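Local coordinates for 3-carboxy-cis,cis-muconate cycloisomerase (Pseudomonas putida, PDB 1RE5), which is an enzyme of the fumarase/aspartase (lyase) superfamily, a mostly helical protein assembled from four copies of one chain, at residues E182-P185 with R186-L190; A295-V298 with P299-S303; T304-A307 with A308-Q311; E314-L317 with G318-H321; W324-L327 with P328-C332. All coordinates share one frame; numbering follows the deposited sequence.

Interaction 1 of 5, residues E182-P185 with R186-L190; sequences ELRP and RLLVL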
# COMPACT_ATOMS: atom_id res chain seq x y z
N GLU D 182 -2.93 26.13 -0.91
CA GLU D 182 -1.86 26.20 -1.89
C GLU D 182 -2.09 25.36 -3.13
O GLU D 182 -1.59 25.70 -4.20
CB GLU D 182 -0.53 25.80 -1.26
CG GLU D 182 -0.19 26.59 -0.01
CD GLU D 182 1.11 26.13 0.62
OE1 GLU D 182 1.43 24.93 0.47
OE2 GLU D 182 1.79 26.96 1.27
N LEU D 183 -2.84 24.28 -3.00
CA LEU D 183 -3.08 23.42 -4.15
C LEU D 183 -4.32 23.81 -4.95
O LEU D 183 -4.52 23.36 -6.09
CB LEU D 183 -3.18 21.95 -3.70
CG LEU D 183 -4.39 21.45 -2.92
CD1 LEU D 183 -5.62 21.35 -3.80
CD2 LEU D 183 -4.08 20.09 -2.36
N ARG D 184 -5.17 24.64 -4.36
CA ARG D 184 -6.39 25.04 -5.03
C ARG D 184 -6.19 25.54 -6.47
O ARG D 184 -6.81 25.03 -7.41
CB ARG D 184 -7.11 26.10 -4.19
CG ARG D 184 -8.46 26.49 -4.72
CD ARG D 184 -9.44 26.75 -3.58
NE ARG D 184 -10.81 26.76 -4.08
CZ ARG D 184 -11.88 26.38 -3.39
NH1 ARG D 184 -11.75 25.96 -2.13
NH2 ARG D 184 -13.08 26.40 -3.96
N PRO D 185 -5.30 26.53 -6.67
CA PRO D 185 -5.05 27.06 -8.02
C PRO D 185 -4.47 26.03 -8.99
O PRO D 185 -4.59 26.16 -10.20
CB PRO D 185 -4.08 28.20 -7.76
CG PRO D 185 -3.27 27.67 -6.61
CD PRO D 185 -4.36 27.12 -5.70
N ARG D 186 -3.82 25.03 -8.43
CA ARG D 186 -3.17 23.97 -9.19
C ARG D 186 -4.18 22.89 -9.60
O ARG D 186 -4.16 22.41 -10.73
CB ARG D 186 -2.09 23.37 -8.30
CG ARG D 186 -0.91 22.79 -8.96
CD ARG D 186 0.01 22.28 -7.87
NE ARG D 186 0.67 23.36 -7.14
CZ ARG D 186 0.94 23.34 -5.84
NH1 ARG D 186 0.61 22.30 -5.09
NH2 ARG D 186 1.58 24.37 -5.28
N LEU D 187 -5.07 22.54 -8.68
CA LEU D 187 -6.07 21.50 -8.91
C LEU D 187 -7.25 21.87 -9.80
O LEU D 187 -7.63 21.10 -10.67
CB LEU D 187 -6.63 21.01 -7.58
CG LEU D 187 -7.76 20.00 -7.68
CD1 LEU D 187 -7.24 18.63 -8.15
CD2 LEU D 187 -8.41 19.86 -6.32
N LEU D 188 -7.83 23.04 -9.56
CA LEU D 188 -8.99 23.49 -10.31
C LEU D 188 -8.66 24.01 -11.70
O LEU D 188 -8.78 25.21 -11.97
CB LEU D 188 -9.74 24.55 -9.50
CG LEU D 188 -10.19 24.09 -8.11
CD1 LEU D 188 -11.01 25.17 -7.41
CD2 LEU D 188 -11.01 22.82 -8.25
N VAL D 189 -8.26 23.10 -12.58
CA VAL D 189 -7.92 23.45 -13.95
C VAL D 189 -8.83 22.68 -14.90
O VAL D 189 -9.39 21.64 -14.55
CB VAL D 189 -6.45 23.13 -14.28
CG1 VAL D 189 -5.53 24.09 -13.54
CG2 VAL D 189 -6.12 21.67 -13.93
N LEU D 190 -8.96 23.22 -16.11
CA LEU D 190 -9.79 22.60 -17.13
C LEU D 190 -9.03 21.50 -17.87
O LEU D 190 -7.80 21.56 -17.97
CB LEU D 190 -10.23 23.66 -18.15
CG LEU D 190 -10.93 23.11 -19.40
CD1 LEU D 190 -12.39 22.79 -19.06
CD2 LEU D 190 -10.83 24.11 -20.54
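L187 N bonds to L183 O at 2.8 Å and L188 N to R184 O at 3.1 Å, closing the last turn of helix 162-187 before L188 leaves helical backbone angles. The second of these bonds is almost straight, 174° at the hydrogen. P185 brings no N-H to the turn before it, and the helix is kinked there; R186 N adds a weak bond to L183 O. Past the helix, V189 N returns to L187 O across an inverse gamma turn centred on L188. L183 and L187 lie side by side and point the same way, with L183 CD1 3.9 Å from L187 CB. L183 CG sits between the backbone N and the carbonyl carbon (chi1 71°), and from there CD1 reaches both CB and CD2 of L187. R184 and L188 meet at a slant: L188 CD1 touches R184 NE at 3.7 Å and also lies near R184 CG, while salt bridges to D123 and E126 hold the guanidinium. R186 reaches back along the helix until E182 O stands over one face of its guanidinium, 3.6 Å above the plane and toward the rim. Within the chain E182 OE1 and R186 NH2 are 5.8 Å apart; each instead pairs with its counterpart, R186 or E182, of the second subunit, a reciprocal bridge across the interface. E235 is a further partner of R186. L183 and L187 face helix 231-257 at E235, V239 and F236, whereas R184 and L188 rest on R119 of helix 106-142.

Interaction 2 of 5, residues A295-V298 with P299-S303; sequences ATRV and PGLLS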
# COMPACT_ATOMS: atom_id res chain seq x y z
N ALA D 295 -7.96 6.18 8.92
CA ALA D 295 -6.50 6.27 8.93
C ALA D 295 -5.86 4.94 8.55
O ALA D 295 -4.67 4.88 8.22
CB ALA D 295 -6.00 6.71 10.31
N THR D 296 -6.65 3.87 8.60
CA THR D 296 -6.18 2.54 8.24
C THR D 296 -6.46 2.22 6.77
O THR D 296 -5.65 1.58 6.11
CB THR D 296 -6.86 1.47 9.09
OG1 THR D 296 -6.71 1.79 10.48
CG2 THR D 296 -6.26 0.10 8.82
N ARG D 297 -7.60 2.68 6.27
CA ARG D 297 -8.02 2.43 4.89
C ARG D 297 -7.40 3.32 3.83
O ARG D 297 -7.03 2.86 2.76
CB ARG D 297 -9.53 2.58 4.77
CG ARG D 297 -10.32 1.56 5.54
CD ARG D 297 -10.93 0.59 4.59
NE ARG D 297 -12.09 1.15 3.92
CZ ARG D 297 -12.32 1.05 2.61
NH1 ARG D 297 -11.44 0.42 1.82
NH2 ARG D 297 -13.45 1.53 2.11
N VAL D 298 -7.30 4.61 4.13
CA VAL D 298 -6.80 5.58 3.17
C VAL D 298 -5.41 5.35 2.59
O VAL D 298 -5.23 5.49 1.39
CB VAL D 298 -6.90 7.02 3.76
CG1 VAL D 298 -6.26 8.04 2.83
CG2 VAL D 298 -8.37 7.38 4.00
N PRO D 299 -4.41 4.97 3.43
CA PRO D 299 -3.07 4.75 2.85
C PRO D 299 -3.05 3.83 1.62
O PRO D 299 -2.37 4.10 0.63
CB PRO D 299 -2.26 4.18 4.03
CG PRO D 299 -2.96 4.74 5.24
CD PRO D 299 -4.44 4.64 4.87
N GLY D 300 -3.82 2.76 1.67
CA GLY D 300 -3.87 1.86 0.53
C GLY D 300 -4.52 2.50 -0.69
O GLY D 300 -4.05 2.33 -1.82
N LEU D 301 -5.60 3.25 -0.47
CA LEU D 301 -6.28 3.91 -1.58
C LEU D 301 -5.38 4.96 -2.19
O LEU D 301 -5.38 5.17 -3.41
CB LEU D 301 -7.59 4.53 -1.11
CG LEU D 301 -8.56 3.45 -0.64
CD1 LEU D 301 -9.79 4.08 -0.03
CD2 LEU D 301 -8.91 2.56 -1.84
N LEU D 302 -4.59 5.62 -1.36
CA LEU D 302 -3.67 6.63 -1.83
C LEU D 302 -2.55 6.05 -2.69
O LEU D 302 -2.18 6.63 -3.73
CB LEU D 302 -3.01 7.32 -0.66
CG LEU D 302 -3.37 8.78 -0.64
CD1 LEU D 302 -4.86 8.89 -0.33
CD2 LEU D 302 -2.52 9.48 0.41
N SER D 303 -2.00 4.92 -2.25
CA SER D 303 -0.91 4.32 -3.00
C SER D 303 -1.41 3.89 -4.35
O SER D 303 -0.64 3.86 -5.31
CB SER D 303 -0.30 3.15 -2.22
OG SER D 303 -1.23 2.13 -2.01
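P299 begins this run by setting its ring against the preceding turn, its CG 3.4 Å from A295 O, the carbonyl that an amide N-H would have reached in an unbroken helix. Its CD also abuts V298 CB at 3.6 Å. With no hydrogen on the nitrogen of P299, helix 286-307 kinks here but carries on. G300 follows, with no side chain, and its surface borders the bound DTT, about 3 Å away. L301 points back toward the first segment: its CB is 3.6 Å from V298 O, its CG packs on R297 O, and CD1 comes obliquely toward the R297 guanidinium. This is a proline kink inside one of the long helices that, as in other members of the superfamily, gather at the centre of the tetramer. L301 accordingly meets L301 of the third subunit, and P299 meets F306 of the second. L302 restores the regular pattern, its N bonding to V298 O at 2.8 Å with 158° at the hydrogen. Its CD1 touches V298 CG1 at 3.6 Å. That branch of V298 stands anti to the backbone N (chi1 175°), a position beside the carbonyl carbon where it meets the leucine. S303 N continues the helix with a bond to P299 O at 3.0 Å. S303 OG donates to G300 O at 2.8 Å, tilted 31° from the carbonyl plane, and makes a weak hydrogen bond to DTT O2; S303 also packs on S303 of the second subunit.

Interaction 3 of 5, residues T304-A307 with A308-Q311; sequences TLFA and AMPQ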
# COMPACT_ATOMS: atom_id res chain seq x y z
N THR D 304 -2.71 3.60 -4.46
CA THR D 304 -3.25 3.20 -5.76
C THR D 304 -3.11 4.37 -6.74
O THR D 304 -2.69 4.18 -7.88
CB THR D 304 -4.74 2.80 -5.69
OG1 THR D 304 -4.88 1.57 -4.96
CG2 THR D 304 -5.30 2.59 -7.10
N LEU D 305 -3.47 5.57 -6.30
CA LEU D 305 -3.34 6.71 -7.18
C LEU D 305 -1.87 6.93 -7.53
O LEU D 305 -1.54 7.27 -8.67
CB LEU D 305 -3.95 7.93 -6.52
CG LEU D 305 -5.47 7.82 -6.35
CD1 LEU D 305 -6.02 9.05 -5.68
CD2 LEU D 305 -6.13 7.63 -7.71
N PHE D 306 -0.97 6.73 -6.57
CA PHE D 306 0.44 6.89 -6.90
C PHE D 306 0.83 5.84 -7.94
O PHE D 306 1.46 6.14 -8.95
CB PHE D 306 1.33 6.73 -5.66
CG PHE D 306 1.50 8.00 -4.86
CD1 PHE D 306 0.76 8.20 -3.71
CD2 PHE D 306 2.38 8.99 -5.29
CE1 PHE D 306 0.90 9.39 -2.98
CE2 PHE D 306 2.52 10.18 -4.58
CZ PHE D 306 1.78 10.38 -3.42
N ALA D 307 0.44 4.60 -7.68
CA ALA D 307 0.75 3.50 -8.58
C ALA D 307 0.24 3.69 -10.03
O ALA D 307 0.81 3.12 -10.96
CB ALA D 307 0.21 2.21 -8.02
N ALA D 308 -0.82 4.48 -10.20
CA ALA D 308 -1.39 4.68 -11.53
C ALA D 308 -0.85 5.90 -12.27
O ALA D 308 -1.39 6.28 -13.30
CB ALA D 308 -2.90 4.77 -11.43
N MET D 309 0.23 6.50 -11.77
CA MET D 309 0.79 7.67 -12.42
C MET D 309 1.56 7.48 -13.73
O MET D 309 1.50 8.33 -14.63
CB MET D 309 1.69 8.43 -11.45
CG MET D 309 0.92 9.29 -10.47
SD MET D 309 2.03 10.34 -9.53
CE MET D 309 2.33 11.68 -10.67
N PRO D 310 2.30 6.36 -13.88
CA PRO D 310 3.03 6.20 -15.14
C PRO D 310 2.14 5.81 -16.33
O PRO D 310 2.34 4.77 -16.96
CB PRO D 310 4.06 5.13 -14.80
CG PRO D 310 3.29 4.26 -13.86
CD PRO D 310 2.58 5.25 -12.96
N GLN D 311 1.16 6.67 -16.63
CA GLN D 311 0.22 6.42 -17.72
C GLN D 311 0.87 6.68 -19.07
O GLN D 311 1.42 7.76 -19.32
CB GLN D 311 -1.03 7.29 -17.52
CG GLN D 311 -1.58 7.22 -16.10
CD GLN D 311 -3.01 7.71 -15.98
OE1 GLN D 311 -3.47 8.51 -16.79
NE2 GLN D 311 -3.71 7.24 -14.95
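A308 N ends the helix by dividing its hydrogen between two carbonyls, a weak bond to T304 O at 3.0 Å and a second to L305 O at 3.3 Å. M309 N then bonds to F306 O at 3.1 Å, the N-H coming from above the carbonyl plane at a fairly straight 158°. Only the base of the M309 side chain lies against this turn: CB is 3.4 Å from F306 O, and CG, beside the backbone N (chi1 -79°), stays by the L305 and F306 carbonyls. Its end leads away, SD passing F306 CD2 obliquely at 4.5 Å. P310 CD rests on A307 O at 3.4 Å. One step further out, Q311 NE2 donates to A308 O at 3.0 Å, tying the loop back to the first residue after the helix, with E323 as a weak second acceptor. V234 of helix 231-257 touches both F306 and M309, and F306 also packs on L302 of the second subunit, whose K249 bonds to Q311 O. T304 and A307 line the DTT pocket. The whole is a helix C-terminus in which the backbone bonding shortens from four residues to three, followed by an inverse gamma turn centred on P310.

Interaction 4 of 5, residues E314-L317 with G318-H321; sequences ERSL and GLWH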
# COMPACT_ATOMS: atom_id res chain seq x y z
N GLU D 314 -0.56 9.36 -24.84
CA GLU D 314 -1.67 10.31 -24.80
C GLU D 314 -2.90 9.91 -24.00
O GLU D 314 -3.72 10.76 -23.68
CB GLU D 314 -2.07 10.67 -26.23
CG GLU D 314 -1.02 11.49 -26.97
CD GLU D 314 0.32 10.78 -27.02
OE1 GLU D 314 0.38 9.65 -27.57
OE2 GLU D 314 1.31 11.37 -26.53
N ARG D 315 -3.04 8.62 -23.70
CA ARG D 315 -4.16 8.14 -22.92
C ARG D 315 -3.81 6.72 -22.56
O ARG D 315 -3.46 5.92 -23.44
CB ARG D 315 -5.45 8.19 -23.71
CG ARG D 315 -6.68 8.23 -22.82
CD ARG D 315 -7.95 8.27 -23.63
NE ARG D 315 -7.84 9.16 -24.78
CZ ARG D 315 -7.64 10.47 -24.71
NH1 ARG D 315 -7.53 11.05 -23.52
NH2 ARG D 315 -7.54 11.18 -25.81
N SER D 316 -3.90 6.40 -21.28
CA SER D 316 -3.55 5.07 -20.78
C SER D 316 -4.78 4.25 -20.42
O SER D 316 -5.76 4.80 -19.91
CB SER D 316 -2.63 5.25 -19.58
OG SER D 316 -2.51 4.06 -18.83
N LEU D 317 -4.74 2.95 -20.69
CA LEU D 317 -5.87 2.08 -20.34
C LEU D 317 -5.49 1.24 -19.12
O LEU D 317 -4.36 0.75 -19.02
CB LEU D 317 -6.27 1.18 -21.52
CG LEU D 317 -5.38 0.09 -22.13
CD1 LEU D 317 -3.93 0.50 -22.00
CD2 LEU D 317 -5.60 -1.23 -21.43
N GLY D 318 -6.43 1.09 -18.20
CA GLY D 318 -6.15 0.32 -17.00
C GLY D 318 -5.75 1.25 -15.87
O GLY D 318 -6.49 1.41 -14.89
N LEU D 319 -4.58 1.87 -16.00
CA LEU D 319 -4.10 2.79 -14.97
C LEU D 319 -5.08 3.94 -14.76
O LEU D 319 -5.40 4.30 -13.62
CB LEU D 319 -2.72 3.35 -15.35
CG LEU D 319 -1.59 2.33 -15.57
CD1 LEU D 319 -0.25 3.04 -15.45
CD2 LEU D 319 -1.67 1.20 -14.54
N TRP D 320 -5.57 4.50 -15.86
CA TRP D 320 -6.54 5.58 -15.77
C TRP D 320 -7.85 5.07 -15.18
O TRP D 320 -8.47 5.74 -14.37
CB TRP D 320 -6.77 6.17 -17.16
CG TRP D 320 -7.87 7.19 -17.23
CD1 TRP D 320 -8.12 8.20 -16.34
CD2 TRP D 320 -8.81 7.35 -18.31
NE1 TRP D 320 -9.16 8.98 -16.80
CE2 TRP D 320 -9.60 8.48 -18.00
CE3 TRP D 320 -9.06 6.65 -19.49
CZ2 TRP D 320 -10.63 8.93 -18.85
CZ3 TRP D 320 -10.08 7.09 -20.33
CH2 TRP D 320 -10.85 8.22 -20.01
N HIS D 321 -8.27 3.88 -15.59
CA HIS D 321 -9.50 3.30 -15.07
C HIS D 321 -9.41 3.12 -13.56
O HIS D 321 -10.40 3.28 -12.86
CB HIS D 321 -9.77 1.95 -15.73
CG HIS D 321 -10.09 2.03 -17.19
ND1 HIS D 321 -9.16 2.43 -18.14
CD2 HIS D 321 -11.22 1.74 -17.88
CE1 HIS D 321 -9.71 2.37 -19.34
NE2 HIS D 321 -10.96 1.95 -19.21
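L317, S316 and W320 give the most surface to this bend, where an extended loop turns into helix 319-347. The carbonyl of S316 faces W320: its O lies 3.2 Å from W320 CB and 3.8 Å from CE3, at the edge of the indole and near its plane. W320 CG is anti to the backbone N (chi1 173°), which swings the ring back along the incoming chain. There R315 runs beside it and points the same way, its CD 4.1 Å from W320 CZ3. The guanidinium and indole planes are 56° apart. S316 OG packs on L319 CB at 3.6 Å, while its hydrogen bond goes to E312. L317 closes the turn through its O, which takes a weak bond from L319 N at 3.2 Å, and its CA comes 4.0 Å from H321 ND1, oblique to the imidazole. Between them G318 adopts a backbone (phi 96°) in which any CB would collide with L317 O, so that glycine fits. The rings have further partners beyond the bend: W320 meets W324 edge to face, and H321 meets both W324 and W153 of the second subunit. L317 also packs on W153 of that subunit, and on I292 of the third. The arrangement is a loop-to-helix junction, with a glycine at the weakly bonded start of helix 319-347, set where three subunits come together.

Interaction 5 of 5, residues W324-L327 with P328-C332; sequences WETL and PDICC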
# COMPACT_ATOMS: atom_id res chain seq x y z
N TRP D 324 -10.84 6.14 -11.32
CA TRP D 324 -12.28 6.38 -11.25
C TRP D 324 -13.02 6.23 -9.92
O TRP D 324 -13.69 7.17 -9.47
CB TRP D 324 -12.99 5.58 -12.35
CG TRP D 324 -12.49 5.93 -13.74
CD1 TRP D 324 -11.57 6.89 -14.07
CD2 TRP D 324 -12.84 5.27 -14.96
NE1 TRP D 324 -11.32 6.86 -15.42
CE2 TRP D 324 -12.08 5.87 -15.99
CE3 TRP D 324 -13.71 4.22 -15.29
CZ2 TRP D 324 -12.18 5.47 -17.32
CZ3 TRP D 324 -13.80 3.82 -16.62
CH2 TRP D 324 -13.04 4.44 -17.62
N GLU D 325 -12.93 5.07 -9.29
CA GLU D 325 -13.64 4.88 -8.04
C GLU D 325 -12.76 5.16 -6.83
O GLU D 325 -13.27 5.45 -5.76
CB GLU D 325 -14.18 3.45 -7.97
CG GLU D 325 -15.09 3.10 -9.14
CD GLU D 325 -16.38 3.92 -9.14
OE1 GLU D 325 -16.31 5.17 -9.01
OE2 GLU D 325 -17.47 3.31 -9.26
N THR D 326 -11.45 5.09 -7.00
CA THR D 326 -10.53 5.31 -5.90
C THR D 326 -10.55 6.71 -5.30
O THR D 326 -10.61 6.85 -4.08
CB THR D 326 -9.09 4.98 -6.34
OG1 THR D 326 -9.06 3.64 -6.86
CG2 THR D 326 -8.12 5.09 -5.16
N LEU D 327 -10.49 7.74 -6.13
CA LEU D 327 -10.47 9.11 -5.62
C LEU D 327 -11.77 9.40 -4.86
O LEU D 327 -11.75 10.02 -3.79
CB LEU D 327 -10.29 10.11 -6.76
CG LEU D 327 -9.27 11.23 -6.53
CD1 LEU D 327 -9.31 12.18 -7.71
CD2 LEU D 327 -9.57 11.98 -5.26
N PRO D 328 -12.92 8.96 -5.40
CA PRO D 328 -14.14 9.25 -4.65
C PRO D 328 -14.13 8.55 -3.29
O PRO D 328 -14.51 9.14 -2.28
CB PRO D 328 -15.24 8.74 -5.58
CG PRO D 328 -14.65 8.99 -6.94
CD PRO D 328 -13.24 8.49 -6.76
N ASP D 329 -13.69 7.30 -3.25
CA ASP D 329 -13.65 6.60 -1.98
C ASP D 329 -12.86 7.37 -0.94
O ASP D 329 -13.27 7.48 0.21
CB ASP D 329 -13.04 5.20 -2.14
CG ASP D 329 -14.06 4.18 -2.59
OD1 ASP D 329 -13.69 2.98 -2.65
OD2 ASP D 329 -15.22 4.58 -2.88
N ILE D 330 -11.71 7.90 -1.35
CA ILE D 330 -10.86 8.65 -0.44
C ILE D 330 -11.63 9.85 0.13
O ILE D 330 -11.66 10.05 1.34
CB ILE D 330 -9.58 9.13 -1.14
CG1 ILE D 330 -8.74 7.93 -1.57
CG2 ILE D 330 -8.78 10.02 -0.20
CD1 ILE D 330 -7.55 8.27 -2.42
N CYS D 331 -12.26 10.62 -0.76
CA CYS D 331 -13.03 11.79 -0.35
C CYS D 331 -14.14 11.43 0.64
O CYS D 331 -14.35 12.13 1.64
CB CYS D 331 -13.63 12.47 -1.57
SG CYS D 331 -12.41 13.34 -2.57
N CYS D 332 -14.85 10.35 0.36
CA CYS D 332 -15.94 9.95 1.24
C CYS D 332 -15.43 9.50 2.60
O CYS D 332 -15.98 9.88 3.63
CB CYS D 332 -16.77 8.84 0.58
SG CYS D 332 -17.59 9.43 -0.90
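I330 leans back over the carbonyls of T326 and L327, one turn earlier in helix 319-347. Its CB stands 3.5 Å from L327 O. CG1, beside the backbone N and anti to the carbonyl carbon (chi1 -64°), lies 3.3 Å from T326 O. The chain then extends to CD1, which passes the same oxygen and ends 4.2 Å from T326 CG2. I330 N itself bonds to T326 O at 3.1 Å, flanked by matching bonds from D329 N to E325 O and from C331 N to L327 O. The last is the straightest of the three, 171° at the hydrogen. P328 breaks the series: its nitrogen has no hydrogen for W324 O, and the ring occupies the place of the missing donor, with CG 3.3 Å from that oxygen and CD against L327 CB at 3.4 Å. W324 O takes a weak bond from R24 instead. The helix is kinked at this point. L327 reaches forward until CD2 is 4.1 Å from C331 SG. E325 OE1 forms a salt bridge with R24 and remains 6.3 Å from D329 OD2. D329 in turn packs on D329 of the third subunit. I330 touches both neighbouring helices, meeting L301, L302 and L305 of helix 286-307 and A237 and L240 of helix 231-257; C331 packs on F236 and L240 of the latter and on F19.

In the fold
Interactions 2 and 5 are proline kinks on two helices that follow one another in the chain and lie together, their centres about 11 Å apart; L302 CD1 meets I330 CD1 at 3.5 Å. I330 CD1 also touches L305 CD1 of interaction 3, at 3.7 Å. Interactions 3 and 4 frame the connection between these helices, about 10 Å between centres, with Q311 CB 3.3 Å from S316 CB. Residues of interactions 2 and 3 line the pocket occupied by DTT, probably from the crystallisation liquor. Interaction 1 stands apart, its nearest atoms about 7 Å from interaction 5, but like interactions 2, 3 and 4 it touches the second subunit.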